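Local atomic coordinates of CsoZ (Staphylococcus aureus, PDB entry 6FF1), a protein that probably serves as a copper metallochaperone, binding metal ions and taking part in copper homeostasis through a single heavy-metal-associated domain. Residues E16-S19 against Q20-R24; P50-L53 against N54-E57; I56-E59 against I60-G64. One frame throughout, in Å; residues are numbered along the deposited sequence.

Contact 1: E16-S19 against Q20-R24; sequences EQVS and QLTER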
loop_
_atom_site.group_PDB
_atom_site.type_symbol
_atom_site.label_atom_id
_atom_site.label_comp_id
_atom_site.label_asym_id
_atom_site.label_seq_id
_atom_site.Cartn_x
_atom_site.Cartn_y
_atom_site.Cartn_z
ATOM N N GLU A 16 -3.271 -9.303 -10.751
ATOM C CA GLU A 16 -4.517 -9.236 -10.063
ATOM C C GLU A 16 -4.298 -8.808 -8.598
ATOM O O GLU A 16 -5.068 -7.984 -8.052
ATOM C CB GLU A 16 -5.275 -10.554 -10.117
ATOM C CG GLU A 16 -6.583 -10.629 -9.320
ATOM C CD GLU A 16 -7.368 -11.944 -9.632
ATOM O OE1 GLU A 16 -6.984 -12.676 -10.594
ATOM O OE2 GLU A 16 -8.366 -12.253 -8.922
ATOM N N GLN A 17 -3.292 -9.372 -7.967
ATOM C CA GLN A 17 -2.959 -8.973 -6.612
ATOM C C GLN A 17 -2.641 -7.514 -6.531
ATOM O O GLN A 17 -3.069 -6.818 -5.593
ATOM C CB GLN A 17 -1.853 -9.805 -6.088
ATOM C CG GLN A 17 -2.189 -11.249 -5.758
ATOM C CD GLN A 17 -0.994 -12.085 -5.416
ATOM O OE1 GLN A 17 0.085 -11.844 -5.941
ATOM N NE2 GLN A 17 -1.150 -13.067 -4.551
ATOM N N VAL A 18 -1.850 -7.016 -7.482
ATOM C CA VAL A 18 -1.476 -5.630 -7.519
ATOM C C VAL A 18 -2.700 -4.748 -7.668
ATOM O O VAL A 18 -2.847 -3.742 -6.973
ATOM C CB VAL A 18 -0.442 -5.339 -8.621
ATOM C CG1 VAL A 18 -0.298 -3.851 -8.850
ATOM C CG2 VAL A 18 0.862 -6.023 -8.339
ATOM N N SER A 19 -3.561 -5.102 -8.600
ATOM C CA SER A 19 -4.765 -4.347 -8.848
ATOM C C SER A 19 -5.645 -4.255 -7.618
ATOM O O SER A 19 -6.117 -3.145 -7.266
ATOM C CB SER A 19 -5.554 -4.949 -10.034
ATOM O OG SER A 19 -4.773 -4.844 -11.202
ATOM N N GLN A 20 -5.856 -5.367 -6.962
ATOM C CA GLN A 20 -6.717 -5.411 -5.789
ATOM C C GLN A 20 -6.144 -4.578 -4.648
ATOM O O GLN A 20 -6.883 -3.805 -4.017
ATOM C CB GLN A 20 -6.964 -6.828 -5.323
ATOM C CG GLN A 20 -7.721 -6.966 -3.994
ATOM C CD GLN A 20 -9.124 -6.357 -3.915
ATOM O OE1 GLN A 20 -9.615 -5.686 -4.848
ATOM N NE2 GLN A 20 -9.771 -6.559 -2.760
ATOM N N LEU A 21 -4.860 -4.707 -4.380
ATOM C CA LEU A 21 -4.266 -3.970 -3.291
ATOM C C LEU A 21 -4.199 -2.500 -3.612
ATOM O O LEU A 21 -4.442 -1.635 -2.744
ATOM C CB LEU A 21 -2.893 -4.535 -2.989
ATOM C CG LEU A 21 -2.168 -3.885 -1.823
ATOM C CD1 LEU A 21 -2.928 -4.068 -0.527
ATOM C CD2 LEU A 21 -0.766 -4.437 -1.705
ATOM N N THR A 22 -3.907 -2.155 -4.872
ATOM C CA THR A 22 -3.907 -0.777 -5.264
ATOM C C THR A 22 -5.256 -0.138 -4.986
ATOM O O THR A 22 -5.331 0.985 -4.474
ATOM C CB THR A 22 -3.501 -0.600 -6.721
ATOM O OG1 THR A 22 -2.170 -1.122 -6.909
ATOM C CG2 THR A 22 -3.509 0.820 -7.122
ATOM N N GLU A 23 -6.318 -0.794 -5.410
ATOM C CA GLU A 23 -7.645 -0.246 -5.226
ATOM C C GLU A 23 -8.010 -0.111 -3.753
ATOM O O GLU A 23 -8.519 0.929 -3.348
ATOM C CB GLU A 23 -8.674 -1.131 -5.980
ATOM C CG GLU A 23 -10.066 -0.604 -5.899
ATOM C CD GLU A 23 -10.415 0.471 -6.945
ATOM O OE1 GLU A 23 -9.492 1.092 -7.524
ATOM O OE2 GLU A 23 -11.634 0.686 -7.200
ATOM N N ARG A 24 -7.759 -1.144 -2.981
ATOM C CA ARG A 24 -8.072 -1.133 -1.566
ATOM C C ARG A 24 -7.319 -0.018 -0.838
ATOM O O ARG A 24 -7.929 0.706 -0.035
ATOM C CB ARG A 24 -7.845 -2.464 -0.913
ATOM C CG ARG A 24 -8.830 -3.528 -1.332
ATOM C CD ARG A 24 -10.088 -3.433 -0.488
ATOM N NE ARG A 24 -9.855 -3.644 0.914
ATOM C CZ ARG A 24 -10.757 -3.508 1.852
ATOM N NH1 ARG A 24 -12.028 -3.279 1.533
ATOM N NH2 ARG A 24 -10.459 -3.675 3.128
#
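Val-18 and Thr-22 sit one turn apart on helix 15-26, the first helix of the ferredoxin-like heavy-metal-associated fold, and their side chains run side by side in the same direction. This is the tight part of the contact. Val-18 O takes two donors from Thr-22: the backbone N at 2.8 Å and the hydroxyl OG1 at 2.7 Å, reaching the oxygen from opposite faces of its carbonyl plane. Thr-22 OG1 gets there because it stands anti to its own carbonyl carbon (chi1 -60°), folded back along the preceding turn. The same hydroxyl lies 3.8 Å from Val-18 CG1. Val-18, Leu-21 and Thr-22 all touch Ile-36 of strand 31-36, so this side of the helix faces the sheet. The other side is looser: Glu-16, Ser-19, Gln-20 and Glu-23 are exposed and meet across the contact mainly through regular i to i+4 backbone bonds, such as Glu-23 N to Ser-19 O. Ser-19 OG turns back to Glu-15 O, and Gln-17 OE1 accepts hydrogen bonds from the amides of Thr-14 and the calcium ligand Glu-13, just before the helix. Thr-22 OG1 lies above the carbonyl plane of Val-18, 39° out of it, and does not use a lone pair.

Contact 2: P50-L53 against N54-E57; sequences PANL and NSIE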
loop_
_atom_site.group_PDB
_atom_site.type_symbol
_atom_site.label_atom_id
_atom_site.label_comp_id
_atom_site.label_asym_id
_atom_site.label_seq_id
_atom_site.Cartn_x
_atom_site.Cartn_y
_atom_site.Cartn_z
ATOM N N PRO A 50 -7.489 10.870 7.628
ATOM C CA PRO A 50 -7.424 9.790 8.619
ATOM C C PRO A 50 -6.550 8.582 8.305
ATOM O O PRO A 50 -6.444 7.652 9.107
ATOM C CB PRO A 50 -8.898 9.335 8.722
ATOM C CG PRO A 50 -9.430 9.582 7.355
ATOM C CD PRO A 50 -8.797 10.889 6.951
ATOM N N ALA A 51 -6.017 8.560 7.082
ATOM C CA ALA A 51 -5.110 7.475 6.707
ATOM C C ALA A 51 -3.813 7.676 7.475
ATOM O O ALA A 51 -3.413 8.800 7.724
ATOM C CB ALA A 51 -4.867 7.493 5.191
ATOM N N ASN A 52 -3.151 6.575 7.796
ATOM C CA ASN A 52 -1.857 6.650 8.390
ATOM C C ASN A 52 -1.092 5.420 7.994
ATOM O O ASN A 52 -1.648 4.491 7.426
ATOM C CB ASN A 52 -1.927 6.824 9.911
ATOM C CG ASN A 52 -2.828 5.823 10.550
ATOM O OD1 ASN A 52 -2.591 4.622 10.548
ATOM N ND2 ASN A 52 -3.908 6.346 11.127
ATOM N N LEU A 53 0.198 5.419 8.275
ATOM C CA LEU A 53 1.015 4.294 7.821
ATOM C C LEU A 53 0.480 3.012 8.379
ATOM O O LEU A 53 0.423 1.971 7.710
ATOM C CB LEU A 53 2.463 4.522 8.200
ATOM C CG LEU A 53 3.436 3.483 7.705
ATOM C CD1 LEU A 53 3.439 3.415 6.223
ATOM C CD2 LEU A 53 4.835 3.764 8.225
ATOM N N ASN A 54 0.143 3.000 9.681
ATOM C CA ASN A 54 -0.306 1.786 10.270
ATOM C C ASN A 54 -1.541 1.190 9.609
ATOM O O ASN A 54 -1.670 -0.026 9.460
ATOM C CB ASN A 54 -0.533 1.927 11.787
ATOM C CG ASN A 54 0.759 1.958 12.564
ATOM O OD1 ASN A 54 1.851 1.818 12.026
ATOM N ND2 ASN A 54 0.628 2.223 13.859
ATOM N N SER A 55 -2.494 2.047 9.271
ATOM C CA SER A 55 -3.749 1.544 8.661
ATOM C C SER A 55 -3.482 1.056 7.215
ATOM O O SER A 55 -4.077 0.084 6.807
ATOM C CB SER A 55 -4.866 2.595 8.697
ATOM O OG SER A 55 -4.585 3.789 7.949
ATOM N N ILE A 56 -2.574 1.709 6.503
ATOM C CA ILE A 56 -2.194 1.222 5.163
ATOM C C ILE A 56 -1.523 -0.125 5.265
ATOM O O ILE A 56 -1.801 -1.065 4.541
ATOM C CB ILE A 56 -1.335 2.260 4.498
ATOM C CG1 ILE A 56 -2.121 3.527 4.241
ATOM C CG2 ILE A 56 -0.776 1.717 3.191
ATOM C CD1 ILE A 56 -1.276 4.729 3.855
ATOM N N GLU A 57 -0.581 -0.205 6.214
ATOM C CA GLU A 57 0.102 -1.463 6.436
ATOM C C GLU A 57 -0.813 -2.596 6.863
ATOM O O GLU A 57 -0.633 -3.729 6.460
ATOM C CB GLU A 57 1.268 -1.264 7.418
ATOM C CG GLU A 57 2.308 -0.335 6.774
ATOM C CD GLU A 57 3.514 -0.122 7.587
ATOM O OE1 GLU A 57 3.370 -0.144 8.869
ATOM O OE2 GLU A 57 4.590 0.004 6.960
HETATM O O HOH W 1 -7.154 4.857 7.908
#
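Asn-52 O is gripped from the first turn of helix 53-62, whose N-cap is Asn-52 itself. Ile-56 N donates to it at 3.1 Å, nearly along the C=O axis, and Ser-55 OG lies equally near, although its one proton has another acceptor within reach. The capping bond proper comes from the side chain: Asn-52 OD1 accepts from Ser-55 N at 2.9 Å, with the donor tilted 27° from the amide plane. CG of Asn-52 is wedged between its backbone N and carbonyl carbon (chi1 50°), which turns OD1 toward the amide of Ser-55. Ser-55 OG also meets a water that donates to Pro-50 O, tying the loop at Pro-50, which follows a cis peptide bond, to the helix. One residue further along, Glu-57 N bonds to Leu-53 O at 2.8 Å, and the two side chains cross obliquely. On the inner side of the helix, Leu-53 and Ile-56 pack on Ile-7 and Tyr-47, while Ala-51 and Ile-56 touch Val-31; this is the start of the second helix of the ferredoxin-like fold, its inner face packed on the strands. The Glu-57 carboxylate rests on the leucine branch point, its CD 3.6 Å from Leu-53 CG.

Contact 3: I56-E59 against I60-G64; sequences IEKE and IYDEG
Glu-59 and Glu-63 bring their carboxylates together one turn apart, with OE2 of Glu-59 only 2.5 Å from OE2 of Glu-63 and the two planes turned 75° against each other. Next to them on the helix, Lys-58 NZ forms a salt bridge at 2.9 Å with Asp-62 OD2, which receives it on its syn lone pair, on the side of OD1; the lysine chain is extended up to its last torsion and bends there (chi4 -68°) to bring NZ to OD2. A water donates to both Asp-62 OD2 and Glu-59 OE1, bridging these two residues. The last turns of helix 53-62 carry these side chains, with backbone bonds such as Tyr-61 N to Glu-57 O at 2.9 Å. The same Glu-57 O lies at the edge of the tyrosine ring, 3.4 Å from Tyr-61 CD1. Gly-64, with positive phi, ends the helix in a Schellman motif. Further out, Arg-24 of helix 15-26 forms a salt bridge with Glu-59 OE2, Tyr-61 OH bonds to Ile-67 N, and Ile-60 packs on Ile-7 and Thr-9. So short an approach between two acids implies that one probably holds a proton and shares it with the other, while Arg-24 probably offsets the remaining charge.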
loop_
_atom_site.group_PDB
_atom_site.type_symbol
_atom_site.label_atom_id
_atom_site.label_comp_id
_atom_site.label_asym_id
_atom_site.label_seq_id
_atom_site.Cartn_x
_atom_site.Cartn_y
_atom_site.Cartn_z
ATOM N N ILE A 56 -2.574 1.709 6.503
ATOM C CA ILE A 56 -2.194 1.222 5.163
ATOM C C ILE A 56 -1.523 -0.125 5.265
ATOM O O ILE A 56 -1.801 -1.065 4.541
ATOM C CB ILE A 56 -1.335 2.260 4.498
ATOM C CG1 ILE A 56 -2.121 3.527 4.241
ATOM C CG2 ILE A 56 -0.776 1.717 3.191
ATOM C CD1 ILE A 56 -1.276 4.729 3.855
ATOM N N GLU A 57 -0.581 -0.205 6.214
ATOM C CA GLU A 57 0.102 -1.463 6.436
ATOM C C GLU A 57 -0.813 -2.596 6.863
ATOM O O GLU A 57 -0.633 -3.729 6.460
ATOM C CB GLU A 57 1.268 -1.264 7.418
ATOM C CG GLU A 57 2.308 -0.335 6.774
ATOM C CD GLU A 57 3.514 -0.122 7.587
ATOM O OE1 GLU A 57 3.370 -0.144 8.869
ATOM O OE2 GLU A 57 4.590 0.004 6.960
ATOM N N LYS A 58 -1.817 -2.264 7.667
ATOM C CA LYS A 58 -2.754 -3.270 8.074
ATOM C C LYS A 58 -3.470 -3.853 6.849
ATOM O O LYS A 58 -3.718 -5.049 6.796
ATOM C CB LYS A 58 -3.745 -2.685 9.059
ATOM C CG LYS A 58 -4.845 -3.653 9.448
ATOM C CD LYS A 58 -5.795 -3.124 10.514
ATOM C CE LYS A 58 -6.726 -4.215 11.029
ATOM N NZ LYS A 58 -7.701 -4.670 10.026
ATOM N N GLU A 59 -3.827 -3.013 5.895
ATOM C CA GLU A 59 -4.472 -3.527 4.684
ATOM C C GLU A 59 -3.566 -4.457 3.908
ATOM O O GLU A 59 -4.003 -5.507 3.422
ATOM C CB GLU A 59 -4.924 -2.397 3.795
ATOM C CG GLU A 59 -5.603 -2.848 2.512
ATOM C CD GLU A 59 -6.846 -3.672 2.724
ATOM O OE1 GLU A 59 -7.581 -3.446 3.696
ATOM O OE2 GLU A 59 -7.224 -4.511 1.877
ATOM N N ILE A 60 -2.283 -4.104 3.851
ATOM C CA ILE A 60 -1.290 -4.995 3.217
ATOM C C ILE A 60 -1.284 -6.335 3.872
ATOM O O ILE A 60 -1.290 -7.366 3.219
ATOM C CB ILE A 60 0.042 -4.296 3.133
ATOM C CG1 ILE A 60 -0.067 -3.062 2.240
ATOM C CG2 ILE A 60 1.151 -5.235 2.669
ATOM C CD1 ILE A 60 1.148 -2.109 2.316
ATOM N N TYR A 61 -1.187 -6.337 5.203
ATOM C CA TYR A 61 -1.194 -7.561 5.950
ATOM C C TYR A 61 -2.510 -8.333 5.823
ATOM O O TYR A 61 -2.527 -9.571 5.734
ATOM C CB TYR A 61 -0.854 -7.307 7.436
ATOM C CG TYR A 61 0.616 -7.379 7.673
ATOM C CD1 TYR A 61 1.435 -6.373 7.227
ATOM C CD2 TYR A 61 1.190 -8.480 8.240
ATOM C CE1 TYR A 61 2.797 -6.469 7.362
ATOM C CE2 TYR A 61 2.567 -8.562 8.407
ATOM C CZ TYR A 61 3.353 -7.574 7.917
ATOM O OH TYR A 61 4.732 -7.627 7.985
ATOM N N ASP A 62 -3.617 -7.612 5.836
ATOM C CA ASP A 62 -4.920 -8.277 5.701
ATOM C C ASP A 62 -5.085 -9.020 4.393
ATOM O O ASP A 62 -5.801 -10.026 4.311
ATOM C CB ASP A 62 -6.060 -7.272 5.869
ATOM C CG ASP A 62 -6.241 -6.823 7.314
ATOM O OD1 ASP A 62 -5.638 -7.432 8.232
ATOM O OD2 ASP A 62 -6.986 -5.857 7.479
ATOM N N GLU A 63 -4.419 -8.527 3.354
ATOM C CA GLU A 63 -4.438 -9.187 2.052
ATOM C C GLU A 63 -3.446 -10.327 1.924
ATOM O O GLU A 63 -3.404 -10.957 0.859
ATOM C CB GLU A 63 -4.292 -8.148 0.930
ATOM C CG GLU A 63 -5.433 -7.187 0.927
ATOM C CD GLU A 63 -5.543 -6.360 -0.321
ATOM O OE1 GLU A 63 -5.012 -6.737 -1.370
ATOM O OE2 GLU A 63 -6.101 -5.241 -0.282
ATOM N N GLY A 64 -2.648 -10.573 2.951
ATOM C CA GLY A 64 -1.798 -11.700 3.023
ATOM C C GLY A 64 -0.337 -11.468 2.737
ATOM O O GLY A 64 0.405 -12.434 2.575
HETATM O O HOH W 2 -7.405 -3.256 6.470
#

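In the fold
The three contacts follow one another along the chain and sample both helices of a ferredoxin-like domain whose helices pack on a four-stranded antiparallel sheet. Contact 1 lies within helix 15-26; contacts 2 and 3 share Ile-56 and Glu-57 and cover helix 53-62 from its cap to its end, about 10 Å between centres. Contacts 1 and 2 lie on opposite sides of the chain's centre, about 16 Å between centres, and do not touch. Contacts 1 and 3, about 11 Å between centres, do: beside the salt bridge between the helices, Gln-20, Leu-21 and Arg-24 pack against Glu-63. The two helices are thus joined directly near the end of the second.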